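Local coordinates for protein lantibiotic dehydratase (Microbispora corallina, PDB 5EHK) that probably dehydrates serine and threonine residues of the NAI-107 precursor peptide in a tRNA-dependent step of lantibiotic biosynthesis, at residues F12-P17 with I372-R377; L503-V508 with V522-G527; A533-G538 with P636-A641. One frame throughout, in Å; residues are numbered along the deposited sequence.

Contact 1: residues F12-P17 with I372-R377; sequences FMVRTP and IDLEVR
The ring of Phe12 shows an edge, not a face, to the strand across from it: its CE1 comes 4.2 Å from CG1 of Val376, which lies near the ring plane. CG2 of Val14, two residues along, sits in that plane at the edge as well, and Phe154 adds an edge-to-face ring contact from outside. The other flat group is the guanidinium of Arg377, whose NE meets Glu375 OE2 at 3.1 Å in a salt bridge; the oxygen lies close to the guanidinium plane, but the donor stands above the plane of the carboxylate.

From Phe12 the contact runs on as apolar packing. Val14 puts CG1 4.2 Å from Leu374 CD2, and its CG2 faces Val376. The methyl CG2 of Thr16 and CD2 of Leu374 meet end to end at 4.2 Å, Leu374 having CG anti to the backbone N (chi1 176°). Ile372 crosses Thr16 at about a right angle, its CG2 4.0 Å from Thr16 CG2 and its CG1 3.8 Å from Thr16 O.

The axes of the two short strand segments approach only to 9.0 Å, and the backbones do not pair, because strand 147-155 bonds to both: antiparallel to 6-17, parallel to 366-379. The side chains therefore meet across it, with Val14 and Leu374 both touching Ser150, while Trp160 of strand 159-162 packs on Leu374 and Val376.

Contact 2: residues L503-V508 with V522-G527; sequences LGVHVV and VVLAPG
Three backbone hydrogen bonds join the two segments. His506 and Val523 form a reciprocal pair: Val523 N gives to His506 O at 2.7 Å, and His506 N gives to Val523 O at 2.8 Å, both nearly straight and both in the plane of the accepting carbonyl. The third, from Ala525 N to Gly504 O at 2.9 Å, enters above the carbonyl plane, just where segment 522-527 leaves its strand. Between these bonds, Val505 CA lies 3.3 Å from Val523 O as a CA-H...O contact.

On one face, Val505 packs between Leu524, its non-hydrogen-bonded partner, and Val522, the diagonal neighbour paired with Val507. Its CG1 lies beside Leu524 CD1, 3.5 Å away, the two side chains pointing the same way, whereas Val522 CG1 crosses obliquely at 3.7 Å from Val505 CB. Ile386 and Leu393 of helix 380-395 pack over this face, on Val505 and Leu524 respectively. On the other face CB of His506 meets CB of Val523 at 4.0 Å, and the imidazole ND1 is hydrogen-bonded to Ala784 O.

This is a regular antiparallel beta ladder, its strands connected through helix 512-516 and continued by strand 785-792 beside 500-508 and strand 685-693 beside 521-524.

Contact 3: residues A533-G538 with P636-A641; sequences AGATLG and PNMVSA
Met638 and Ala535 bring together two loops, one of which is folded at this point into an Asx turn at Asn637. The sulfur of Met638 rests 4.0 Å from CB of Ala535, while its CG lies 3.7 Å from CA of Thr536. The methionine bends twice to do so: CG is anti to the carbonyl carbon, and both chi2 (-66°) and chi3 (-65°) fold the chain back, so that CG and SD, rather than the terminal methyl, do the touching. It crosses Thr536 obliquely, with CG and SD about equally far from OG1.

The backbones also meet directly. Ala535 and Asn637 have their CA atoms 4.2 Å apart, and Asn637 CA makes a CA-H...O contact to Ala535 O at 3.5 Å. That carbonyl also accepts a weak bond from Gly538 N within its own segment, where residues 535-538 take helical backbone angles. At Gly538, which has no side chain, the carbonyl O of Pro636 comes within 4.2 Å of CA.

Further out, Glu502 fixes the first loop with both carboxylate oxygens: OE2 accepts from Gly534 N, and OE1 is bonded to Thr536 OG1, so the threonine hydroxyl that lies beside Met638 is turned to a polar partner of its own. Gly534 carries a positive phi (112°), a conformation suited to glycine. The second loop leads into helix 641-644, which Ser640 caps at its N-terminus, its OG accepting from the backbone N of Ala643. Just before it, the Asx turn closes with Val639 N donating to Asn637 OD1 at 2.6 Å, the donor standing above the plane of the amide carbonyl.

Strand 785-792 ties contacts 1 and 2 together: it pairs antiparallel with both 6-17 and 500-508; the two contact centres are 14 Å apart and their nearest atoms about 5 Å, with no direct touch. Glu785 on it forms a salt bridge with Arg15 of contact 1 and touches His506 and Ala525 of contact 2. Contact 3 packs directly against contact 1, although their centres are 18 Å apart: Met13 CB lies 3.9 Å from Leu537 CG, and Arg15 also reaches Thr536. Contacts 2 and 3 stay about 7 Å apart at their nearest atoms, yet Glu502, which holds the 533-538 loop, belongs to the same strand 500-508 that supplies contact 2.

Contact 1: residues F12-P17 with I372-R377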
ATOM      1  N   PHE A  12     -13.179   2.955 -42.261  1.00 31.14           N
ATOM      2  CA  PHE A  12     -13.028   2.153 -41.065  1.00 25.51           C
ATOM      3  C   PHE A  12     -12.778   0.722 -41.462  1.00 26.77           C
ATOM      4  O   PHE A  12     -12.985   0.375 -42.612  1.00 33.52           O
ATOM      5  CB  PHE A  12     -14.246   2.276 -40.135  1.00 26.87           C
ATOM      6  CG  PHE A  12     -15.576   2.025 -40.801  1.00 33.10           C
ATOM      7  CD1 PHE A  12     -15.934   0.747 -41.228  1.00 33.66           C
ATOM      8  CD2 PHE A  12     -16.489   3.059 -40.958  1.00 29.98           C
ATOM      9  CE1 PHE A  12     -17.157   0.514 -41.816  1.00 29.11           C
ATOM     10  CE2 PHE A  12     -17.712   2.830 -41.545  1.00 29.06           C
ATOM     11  CZ  PHE A  12     -18.043   1.555 -41.977  1.00 29.83           C
ATOM     12  N   MET A  13     -12.283  -0.096 -40.535  1.00 27.31           N
ATOM     13  CA  MET A  13     -12.011  -1.499 -40.835  1.00 26.55           C
ATOM     14  C   MET A  13     -13.137  -2.362 -40.289  1.00 25.94           C
ATOM     15  O   MET A  13     -13.828  -1.965 -39.362  1.00 27.45           O
ATOM     16  CB  MET A  13     -10.658  -1.949 -40.276  1.00 26.58           C
ATOM     17  CG  MET A  13     -10.174  -3.288 -40.828  1.00 27.05           C
ATOM     18  SD  MET A  13      -8.712  -4.003 -40.030  1.00 33.89           S
ATOM     19  CE  MET A  13      -9.385  -4.545 -38.454  1.00 25.98           C
ATOM     20  N   VAL A  14     -13.327  -3.534 -40.880  1.00 27.95           N
ATOM     21  CA  VAL A  14     -14.386  -4.439 -40.473  1.00 26.48           C
ATOM     22  C   VAL A  14     -13.731  -5.766 -40.215  1.00 29.06           C
ATOM     23  O   VAL A  14     -12.875  -6.182 -41.000  1.00 28.18           O
ATOM     24  CB  VAL A  14     -15.428  -4.631 -41.585  1.00 22.79           C
ATOM     25  CG1 VAL A  14     -16.513  -5.585 -41.129  1.00 25.57           C
ATOM     26  CG2 VAL A  14     -16.022  -3.291 -41.982  1.00 26.71           C
ATOM     27  N   ARG A  15     -14.069  -6.387 -39.087  1.00 26.88           N
ATOM     28  CA  ARG A  15     -13.634  -7.749 -38.795  1.00 24.69           C
ATOM     29  C   ARG A  15     -14.859  -8.619 -38.908  1.00 27.53           C
ATOM     30  O   ARG A  15     -15.932  -8.224 -38.454  1.00 34.40           O
ATOM     31  CB  ARG A  15     -13.095  -7.887 -37.371  1.00 27.56           C
ATOM     32  CG  ARG A  15     -12.216  -6.768 -36.849  1.00 25.59           C
ATOM     33  CD  ARG A  15     -11.759  -7.104 -35.432  1.00 29.72           C
ATOM     34  NE  ARG A  15     -10.804  -6.135 -34.908  1.00 30.56           N
ATOM     35  CZ  ARG A  15     -11.070  -5.318 -33.892  1.00 31.21           C
ATOM     36  NH1 ARG A  15     -12.254  -5.357 -33.283  1.00 31.30           N
ATOM     37  NH2 ARG A  15     -10.157  -4.458 -33.486  1.00 29.06           N
ATOM     38  N   THR A  16     -14.724  -9.791 -39.509  1.00 28.23           N
ATOM     39  CA  THR A  16     -15.881 -10.664 -39.682  1.00 26.33           C
ATOM     40  C   THR A  16     -15.517 -12.126 -39.950  1.00 27.22           C
ATOM     41  O   THR A  16     -14.483 -12.401 -40.554  1.00 29.13           O
ATOM     42  CB  THR A  16     -16.781 -10.093 -40.788  1.00 38.40           C
ATOM     43  OG1 THR A  16     -17.963  -9.551 -40.183  1.00 47.17           O
ATOM     44  CG2 THR A  16     -17.148 -11.148 -41.847  1.00 39.43           C
ATOM     45  N   PRO A  17     -16.357 -13.073 -39.492  1.00 26.05           N
ATOM     46  CA  PRO A  17     -16.073 -14.480 -39.818  1.00 30.61           C
ATOM     47  C   PRO A  17     -16.517 -14.867 -41.240  1.00 30.89           C
ATOM     48  O   PRO A  17     -17.358 -14.181 -41.818  1.00 29.69           O
ATOM     49  CB  PRO A  17     -16.895 -15.242 -38.769  1.00 28.85           C
ATOM     50  CG  PRO A  17     -18.038 -14.332 -38.462  1.00 24.80           C
ATOM     51  CD  PRO A  17     -17.533 -12.927 -38.615  1.00 21.20           C
ATOM     52  N   ILE A 372     -11.830 -10.520 -46.327  1.00 33.62           N
ATOM     53  CA  ILE A 372     -13.237 -10.840 -46.511  1.00 34.65           C
ATOM     54  C   ILE A 372     -13.862 -10.084 -47.686  1.00 37.63           C
ATOM     55  O   ILE A 372     -13.702  -8.864 -47.800  1.00 38.82           O
ATOM     56  CB  ILE A 372     -14.026 -10.519 -45.234  1.00 32.90           C
ATOM     57  CG1 ILE A 372     -13.624 -11.475 -44.108  1.00 30.46           C
ATOM     58  CG2 ILE A 372     -15.528 -10.576 -45.492  1.00 34.92           C
ATOM     59  CD1 ILE A 372     -13.717 -12.966 -44.443  1.00 28.56           C
ATOM     60  N   ASP A 373     -14.557 -10.809 -48.565  1.00 41.50           N
ATOM     61  CA  ASP A 373     -15.342 -10.179 -49.635  1.00 42.75           C
ATOM     62  C   ASP A 373     -16.657  -9.674 -49.063  1.00 39.23           C
ATOM     63  O   ASP A 373     -17.603 -10.434 -48.862  1.00 40.04           O
ATOM     64  CB  ASP A 373     -15.583 -11.153 -50.804  1.00 44.58           C
ATOM     65  CG  ASP A 373     -16.319 -10.499 -51.980  1.00 48.53           C
ATOM     66  OD1 ASP A 373     -16.470  -9.257 -51.988  1.00 47.22           O
ATOM     67  OD2 ASP A 373     -16.741 -11.231 -52.904  1.00 48.15           O
ATOM     68  N   LEU A 374     -16.700  -8.376 -48.805  1.00 38.41           N
ATOM     69  CA  LEU A 374     -17.811  -7.757 -48.103  1.00 35.48           C
ATOM     70  C   LEU A 374     -17.641  -6.266 -48.248  1.00 38.12           C
ATOM     71  O   LEU A 374     -16.573  -5.709 -47.981  1.00 39.73           O
ATOM     72  CB  LEU A 374     -17.812  -8.149 -46.622  1.00 39.73           C
ATOM     73  CG  LEU A 374     -18.808  -7.588 -45.590  1.00 42.24           C
ATOM     74  CD1 LEU A 374     -20.243  -8.101 -45.777  1.00 37.59           C
ATOM     75  CD2 LEU A 374     -18.316  -7.915 -44.175  1.00 30.26           C
ATOM     76  N   GLU A 375     -18.697  -5.622 -48.705  1.00 40.37           N
ATOM     77  CA  GLU A 375     -18.707  -4.185 -48.780  1.00 46.46           C
ATOM     78  C   GLU A 375     -19.655  -3.671 -47.717  1.00 42.86           C
ATOM     79  O   GLU A 375     -20.780  -4.139 -47.593  1.00 41.05           O
ATOM     80  CB  GLU A 375     -19.088  -3.720 -50.181  1.00 49.90           C
ATOM     81  CG  GLU A 375     -18.966  -2.222 -50.379  1.00 60.03           C
ATOM     82  CD  GLU A 375     -19.311  -1.791 -51.798  1.00 74.80           C
ATOM     83  OE1 GLU A 375     -19.799  -2.640 -52.590  1.00 71.25           O
ATOM     84  OE2 GLU A 375     -19.120  -0.589 -52.100  1.00 73.57           O
ATOM     85  N   VAL A 376     -19.161  -2.756 -46.899  1.00 40.35           N
ATOM     86  CA  VAL A 376     -19.978  -2.180 -45.857  1.00 37.41           C
ATOM     87  C   VAL A 376     -19.960  -0.670 -45.926  1.00 40.65           C
ATOM     88  O   VAL A 376     -18.898  -0.049 -46.010  1.00 39.51           O
ATOM     89  CB  VAL A 376     -19.540  -2.637 -44.463  1.00 32.77           C
ATOM     90  CG1 VAL A 376     -20.294  -1.852 -43.403  1.00 34.66           C
ATOM     91  CG2 VAL A 376     -19.798  -4.125 -44.289  1.00 36.96           C
ATOM     92  N   ARG A 377     -21.147  -0.081 -45.922  1.00 32.68           N
ATOM     93  CA  ARG A 377     -21.248   1.358 -45.844  1.00 36.66           C
ATOM     94  C   ARG A 377     -22.252   1.727 -44.788  1.00 35.21           C
ATOM     95  O   ARG A 377     -23.275   1.070 -44.636  1.00 34.79           O
ATOM     96  CB  ARG A 377     -21.625   1.964 -47.194  1.00 45.29           C
ATOM     97  CG  ARG A 377     -20.456   2.031 -48.144  1.00 50.91           C
ATOM     98  CD  ARG A 377     -20.912   2.255 -49.557  1.00 67.32           C
ATOM     99  NE  ARG A 377     -19.835   1.967 -50.495  1.00 72.87           N
ATOM    100  CZ  ARG A 377     -19.065   2.897 -51.044  1.00 71.81           C
ATOM    101  NH1 ARG A 377     -19.268   4.177 -50.755  1.00 68.02           N
ATOM    102  NH2 ARG A 377     -18.104   2.544 -51.885  1.00 74.59           N
TER

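Contact 2: residues L503-V508 with V522-G527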
ATOM      1  N   LEU A 503     -12.360   2.752 -31.350  1.00 16.40           N
ATOM      2  CA  LEU A 503     -13.393   1.965 -30.695  1.00 16.01           C
ATOM      3  C   LEU A 503     -13.754   0.873 -31.679  1.00 18.33           C
ATOM      4  O   LEU A 503     -13.821   1.107 -32.882  1.00 21.40           O
ATOM      5  CB  LEU A 503     -14.617   2.832 -30.362  1.00 15.49           C
ATOM      6  CG  LEU A 503     -14.332   4.035 -29.456  1.00 20.67           C
ATOM      7  CD1 LEU A 503     -15.523   4.976 -29.327  1.00 13.16           C
ATOM      8  CD2 LEU A 503     -13.858   3.559 -28.071  1.00 15.71           C
ATOM      9  N   GLY A 504     -13.949  -0.336 -31.189  1.00 19.94           N
ATOM     10  CA  GLY A 504     -14.439  -1.394 -32.045  1.00 23.77           C
ATOM     11  C   GLY A 504     -15.873  -1.559 -31.638  1.00 22.82           C
ATOM     12  O   GLY A 504     -16.140  -1.591 -30.448  1.00 23.28           O
ATOM     13  N   VAL A 505     -16.797  -1.624 -32.590  1.00 25.45           N
ATOM     14  CA  VAL A 505     -18.213  -1.745 -32.235  1.00 28.13           C
ATOM     15  C   VAL A 505     -18.998  -2.700 -33.112  1.00 29.47           C
ATOM     16  O   VAL A 505     -18.572  -3.049 -34.212  1.00 31.84           O
ATOM     17  CB  VAL A 505     -18.953  -0.383 -32.210  1.00 27.65           C
ATOM     18  CG1 VAL A 505     -18.420   0.538 -31.098  1.00 23.91           C
ATOM     19  CG2 VAL A 505     -18.904   0.274 -33.572  1.00 25.10           C
ATOM     20  N   HIS A 506     -20.137  -3.135 -32.582  1.00 28.08           N
ATOM     21  CA  HIS A 506     -21.166  -3.793 -33.359  1.00 31.04           C
ATOM     22  C   HIS A 506     -22.201  -2.721 -33.681  1.00 30.79           C
ATOM     23  O   HIS A 506     -22.600  -1.938 -32.801  1.00 27.65           O
ATOM     24  CB  HIS A 506     -21.870  -4.857 -32.520  1.00 33.77           C
ATOM     25  CG  HIS A 506     -21.008  -6.023 -32.141  1.00 39.07           C
ATOM     26  ND1 HIS A 506     -20.264  -6.734 -33.057  1.00 37.42           N
ATOM     27  CD2 HIS A 506     -20.808  -6.625 -30.942  1.00 37.82           C
ATOM     28  CE1 HIS A 506     -19.630  -7.714 -32.437  1.00 40.72           C
ATOM     29  NE2 HIS A 506     -19.943  -7.672 -31.153  1.00 41.46           N
ATOM     30  N   VAL A 507     -22.632  -2.678 -34.940  1.00 35.01           N
ATOM     31  CA  VAL A 507     -23.794  -1.879 -35.315  1.00 30.29           C
ATOM     32  C   VAL A 507     -24.907  -2.828 -35.691  1.00 30.46           C
ATOM     33  O   VAL A 507     -24.711  -3.701 -36.535  1.00 34.18           O
ATOM     34  CB  VAL A 507     -23.512  -0.948 -36.489  1.00 30.51           C
ATOM     35  CG1 VAL A 507     -24.759  -0.151 -36.806  1.00 38.00           C
ATOM     36  CG2 VAL A 507     -22.367  -0.015 -36.163  1.00 28.28           C
ATOM     37  N   VAL A 508     -26.060  -2.692 -35.045  1.00 28.82           N
ATOM     38  CA  VAL A 508     -27.192  -3.586 -35.322  1.00 34.10           C
ATOM     39  C   VAL A 508     -28.524  -2.865 -35.580  1.00 33.67           C
ATOM     40  O   VAL A 508     -28.781  -1.777 -35.058  1.00 27.14           O
ATOM     41  CB  VAL A 508     -27.386  -4.639 -34.231  1.00 26.35           C
ATOM     42  CG1 VAL A 508     -26.318  -5.695 -34.328  1.00 23.62           C
ATOM     43  CG2 VAL A 508     -27.416  -3.970 -32.870  1.00 25.89           C
ATOM     44  N   VAL A 522     -25.694   0.958 -31.502  1.00 30.43           N
ATOM     45  CA  VAL A 522     -24.237   0.739 -31.533  1.00 32.30           C
ATOM     46  C   VAL A 522     -23.773   0.078 -30.229  1.00 27.18           C
ATOM     47  O   VAL A 522     -23.997   0.613 -29.134  1.00 23.95           O
ATOM     48  CB  VAL A 522     -23.448   2.038 -31.687  1.00 30.51           C
ATOM     49  CG1 VAL A 522     -21.943   1.728 -31.732  1.00 25.40           C
ATOM     50  CG2 VAL A 522     -23.881   2.765 -32.925  1.00 20.98           C
ATOM     51  N   VAL A 523     -23.147  -1.084 -30.334  1.00 22.69           N
ATOM     52  CA  VAL A 523     -22.722  -1.797 -29.135  1.00 24.04           C
ATOM     53  C   VAL A 523     -21.183  -1.816 -29.047  1.00 30.69           C
ATOM     54  O   VAL A 523     -20.515  -2.364 -29.934  1.00 29.74           O
ATOM     55  CB  VAL A 523     -23.297  -3.220 -29.121  1.00 23.77           C
ATOM     56  CG1 VAL A 523     -22.800  -4.013 -27.904  1.00 29.81           C
ATOM     57  CG2 VAL A 523     -24.803  -3.154 -29.126  1.00 23.26           C
ATOM     58  N   LEU A 524     -20.618  -1.175 -28.019  1.00 24.48           N
ATOM     59  CA  LEU A 524     -19.160  -1.168 -27.857  1.00 29.75           C
ATOM     60  C   LEU A 524     -18.685  -2.589 -27.642  1.00 26.03           C
ATOM     61  O   LEU A 524     -19.151  -3.267 -26.739  1.00 36.13           O
ATOM     62  CB  LEU A 524     -18.735  -0.299 -26.680  1.00 26.79           C
ATOM     63  CG  LEU A 524     -18.482   1.182 -26.958  1.00 24.46           C
ATOM     64  CD1 LEU A 524     -19.449   1.742 -27.997  1.00 21.25           C
ATOM     65  CD2 LEU A 524     -18.626   1.967 -25.664  1.00 22.71           C
ATOM     66  N   ALA A 525     -17.766  -3.040 -28.484  1.00 30.46           N
ATOM     67  CA  ALA A 525     -17.394  -4.447 -28.523  1.00 33.55           C
ATOM     68  C   ALA A 525     -16.508  -4.799 -27.342  1.00 44.23           C
ATOM     69  O   ALA A 525     -15.824  -3.932 -26.802  1.00 41.02           O
ATOM     70  CB  ALA A 525     -16.703  -4.766 -29.833  1.00 33.72           C
ATOM     71  N   PRO A 526     -16.501  -6.083 -26.944  1.00 53.63           N
ATOM     72  CA  PRO A 526     -15.530  -6.508 -25.926  1.00 55.75           C
ATOM     73  C   PRO A 526     -14.110  -6.508 -26.499  1.00 53.54           C
ATOM     74  O   PRO A 526     -13.922  -6.594 -27.710  1.00 57.43           O
ATOM     75  CB  PRO A 526     -15.976  -7.935 -25.590  1.00 54.25           C
ATOM     76  CG  PRO A 526     -16.660  -8.414 -26.838  1.00 53.02           C
ATOM     77  CD  PRO A 526     -17.354  -7.196 -27.399  1.00 48.82           C
ATOM     78  N   GLY A 527     -13.120  -6.396 -25.628  1.00 53.46           N
ATOM     79  CA  GLY A 527     -11.733  -6.340 -26.047  1.00 58.06           C
ATOM     80  C   GLY A 527     -11.197  -4.948 -25.770  1.00 62.65           C
ATOM     81  O   GLY A 527     -11.988  -4.034 -25.512  1.00 58.92           O
TER

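Contact 3: residues A533-G538 with P636-A641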
ATOM      1  N   ALA A 533      -5.123   6.416 -33.698  1.00 12.79           N
ATOM      2  CA  ALA A 533      -5.870   6.236 -34.956  1.00 13.85           C
ATOM      3  C   ALA A 533      -5.025   5.498 -35.995  1.00 15.33           C
ATOM      4  O   ALA A 533      -3.986   6.011 -36.417  1.00 19.12           O
ATOM      5  CB  ALA A 533      -6.294   7.572 -35.504  1.00 11.72           C
ATOM      6  N   GLY A 534      -5.411   4.279 -36.361  1.00 12.95           N
ATOM      7  CA  GLY A 534      -4.614   3.518 -37.317  1.00 17.38           C
ATOM      8  C   GLY A 534      -3.918   2.269 -36.759  1.00 23.62           C
ATOM      9  O   GLY A 534      -3.450   1.402 -37.521  1.00 20.87           O
ATOM     10  N   ALA A 535      -3.843   2.167 -35.429  1.00 17.39           N
ATOM     11  CA  ALA A 535      -3.112   1.076 -34.806  1.00 16.95           C
ATOM     12  C   ALA A 535      -3.719  -0.278 -35.148  1.00 19.61           C
ATOM     13  O   ALA A 535      -2.993  -1.214 -35.491  1.00 15.41           O
ATOM     14  CB  ALA A 535      -3.063   1.263 -33.300  1.00 17.96           C
ATOM     15  N   THR A 536      -5.047  -0.375 -35.058  1.00 17.90           N
ATOM     16  CA  THR A 536      -5.712  -1.642 -35.315  1.00 20.10           C
ATOM     17  C   THR A 536      -5.633  -2.020 -36.799  1.00 21.48           C
ATOM     18  O   THR A 536      -5.520  -3.191 -37.146  1.00 20.38           O
ATOM     19  CB  THR A 536      -7.196  -1.618 -34.873  1.00 20.01           C
ATOM     20  OG1 THR A 536      -7.273  -1.336 -33.473  1.00 22.77           O
ATOM     21  CG2 THR A 536      -7.864  -2.976 -35.138  1.00 19.60           C
ATOM     22  N   LEU A 537      -5.660  -1.021 -37.670  1.00 22.92           N
ATOM     23  CA  LEU A 537      -5.665  -1.272 -39.107  1.00 23.88           C
ATOM     24  C   LEU A 537      -4.275  -1.699 -39.582  1.00 25.26           C
ATOM     25  O   LEU A 537      -4.119  -2.324 -40.637  1.00 22.56           O
ATOM     26  CB  LEU A 537      -6.129  -0.024 -39.864  1.00 24.73           C
ATOM     27  CG  LEU A 537      -7.588   0.443 -39.749  1.00 28.50           C
ATOM     28  CD1 LEU A 537      -7.995   0.906 -38.359  1.00 25.51           C
ATOM     29  CD2 LEU A 537      -7.819   1.560 -40.725  1.00 33.44           C
ATOM     30  N   GLY A 538      -3.278  -1.355 -38.773  1.00 22.14           N
ATOM     31  CA  GLY A 538      -1.885  -1.459 -39.136  1.00 21.42           C
ATOM     32  C   GLY A 538      -1.393  -2.729 -39.790  1.00 24.68           C
ATOM     33  O   GLY A 538      -0.820  -2.670 -40.885  1.00 27.80           O
ATOM     34  N   PRO A 636       2.181   2.209 -33.690  1.00 13.20           N
ATOM     35  CA  PRO A 636       1.187   2.040 -34.755  1.00 11.89           C
ATOM     36  C   PRO A 636       0.722   0.610 -34.977  1.00 16.12           C
ATOM     37  O   PRO A 636       0.350   0.284 -36.099  1.00 20.29           O
ATOM     38  CB  PRO A 636       1.945   2.489 -36.004  1.00 12.21           C
ATOM     39  CG  PRO A 636       3.128   3.239 -35.506  1.00 12.31           C
ATOM     40  CD  PRO A 636       3.498   2.570 -34.237  1.00 11.65           C
ATOM     41  N   ASN A 637       0.702  -0.206 -33.931  1.00 13.91           N
ATOM     42  CA  ASN A 637       0.106  -1.524 -34.002  1.00 13.07           C
ATOM     43  C   ASN A 637      -0.597  -1.863 -32.682  1.00 14.95           C
ATOM     44  O   ASN A 637      -0.674  -1.039 -31.777  1.00 12.83           O
ATOM     45  CB  ASN A 637       1.171  -2.559 -34.306  1.00 13.63           C
ATOM     46  CG  ASN A 637       2.227  -2.650 -33.216  1.00 18.16           C
ATOM     47  OD1 ASN A 637       1.917  -2.904 -32.032  1.00 16.79           O
ATOM     48  ND2 ASN A 637       3.481  -2.422 -33.598  1.00 17.16           N
ATOM     49  N   MET A 638      -1.075  -3.092 -32.564  1.00 12.05           N
ATOM     50  CA  MET A 638      -1.769  -3.496 -31.370  1.00 10.83           C
ATOM     51  C   MET A 638      -0.976  -4.526 -30.563  1.00 13.67           C
ATOM     52  O   MET A 638      -1.532  -5.251 -29.736  1.00 11.61           O
ATOM     53  CB  MET A 638      -3.157  -4.016 -31.720  1.00 13.61           C
ATOM     54  CG  MET A 638      -4.078  -2.945 -32.218  1.00 14.24           C
ATOM     55  SD  MET A 638      -4.464  -1.715 -30.944  1.00 18.05           S
ATOM     56  CE  MET A 638      -5.359  -2.697 -29.758  1.00 17.78           C
ATOM     57  N   VAL A 639       0.332  -4.582 -30.772  1.00 13.94           N
ATOM     58  CA  VAL A 639       1.146  -5.375 -29.863  1.00 12.09           C
ATOM     59  C   VAL A 639       1.247  -4.692 -28.502  1.00 10.53           C
ATOM     60  O   VAL A 639       1.461  -3.485 -28.405  1.00 11.87           O
ATOM     61  CB  VAL A 639       2.513  -5.672 -30.461  1.00 13.64           C
ATOM     62  CG1 VAL A 639       3.336  -6.538 -29.517  1.00 12.33           C
ATOM     63  CG2 VAL A 639       2.312  -6.332 -31.806  1.00 12.76           C
ATOM     64  N   SER A 640       1.065  -5.474 -27.455  1.00  9.26           N
ATOM     65  CA  SER A 640       1.029  -4.957 -26.096  1.00 10.10           C
ATOM     66  C   SER A 640       2.405  -4.555 -25.587  1.00 15.71           C
ATOM     67  O   SER A 640       3.225  -5.429 -25.284  1.00 15.84           O
ATOM     68  CB  SER A 640       0.500  -6.041 -25.166  1.00 10.17           C
ATOM     69  OG  SER A 640       0.607  -5.626 -23.815  1.00 16.00           O
ATOM     70  N   ALA A 641       2.661  -3.256 -25.446  1.00 13.58           N
ATOM     71  CA  ALA A 641       3.960  -2.820 -24.927  1.00 13.95           C
ATOM     72  C   ALA A 641       4.239  -3.399 -23.520  1.00 17.12           C
ATOM     73  O   ALA A 641       5.368  -3.789 -23.205  1.00 12.27           O
ATOM     74  CB  ALA A 641       4.066  -1.301 -24.928  1.00 11.92           C
TER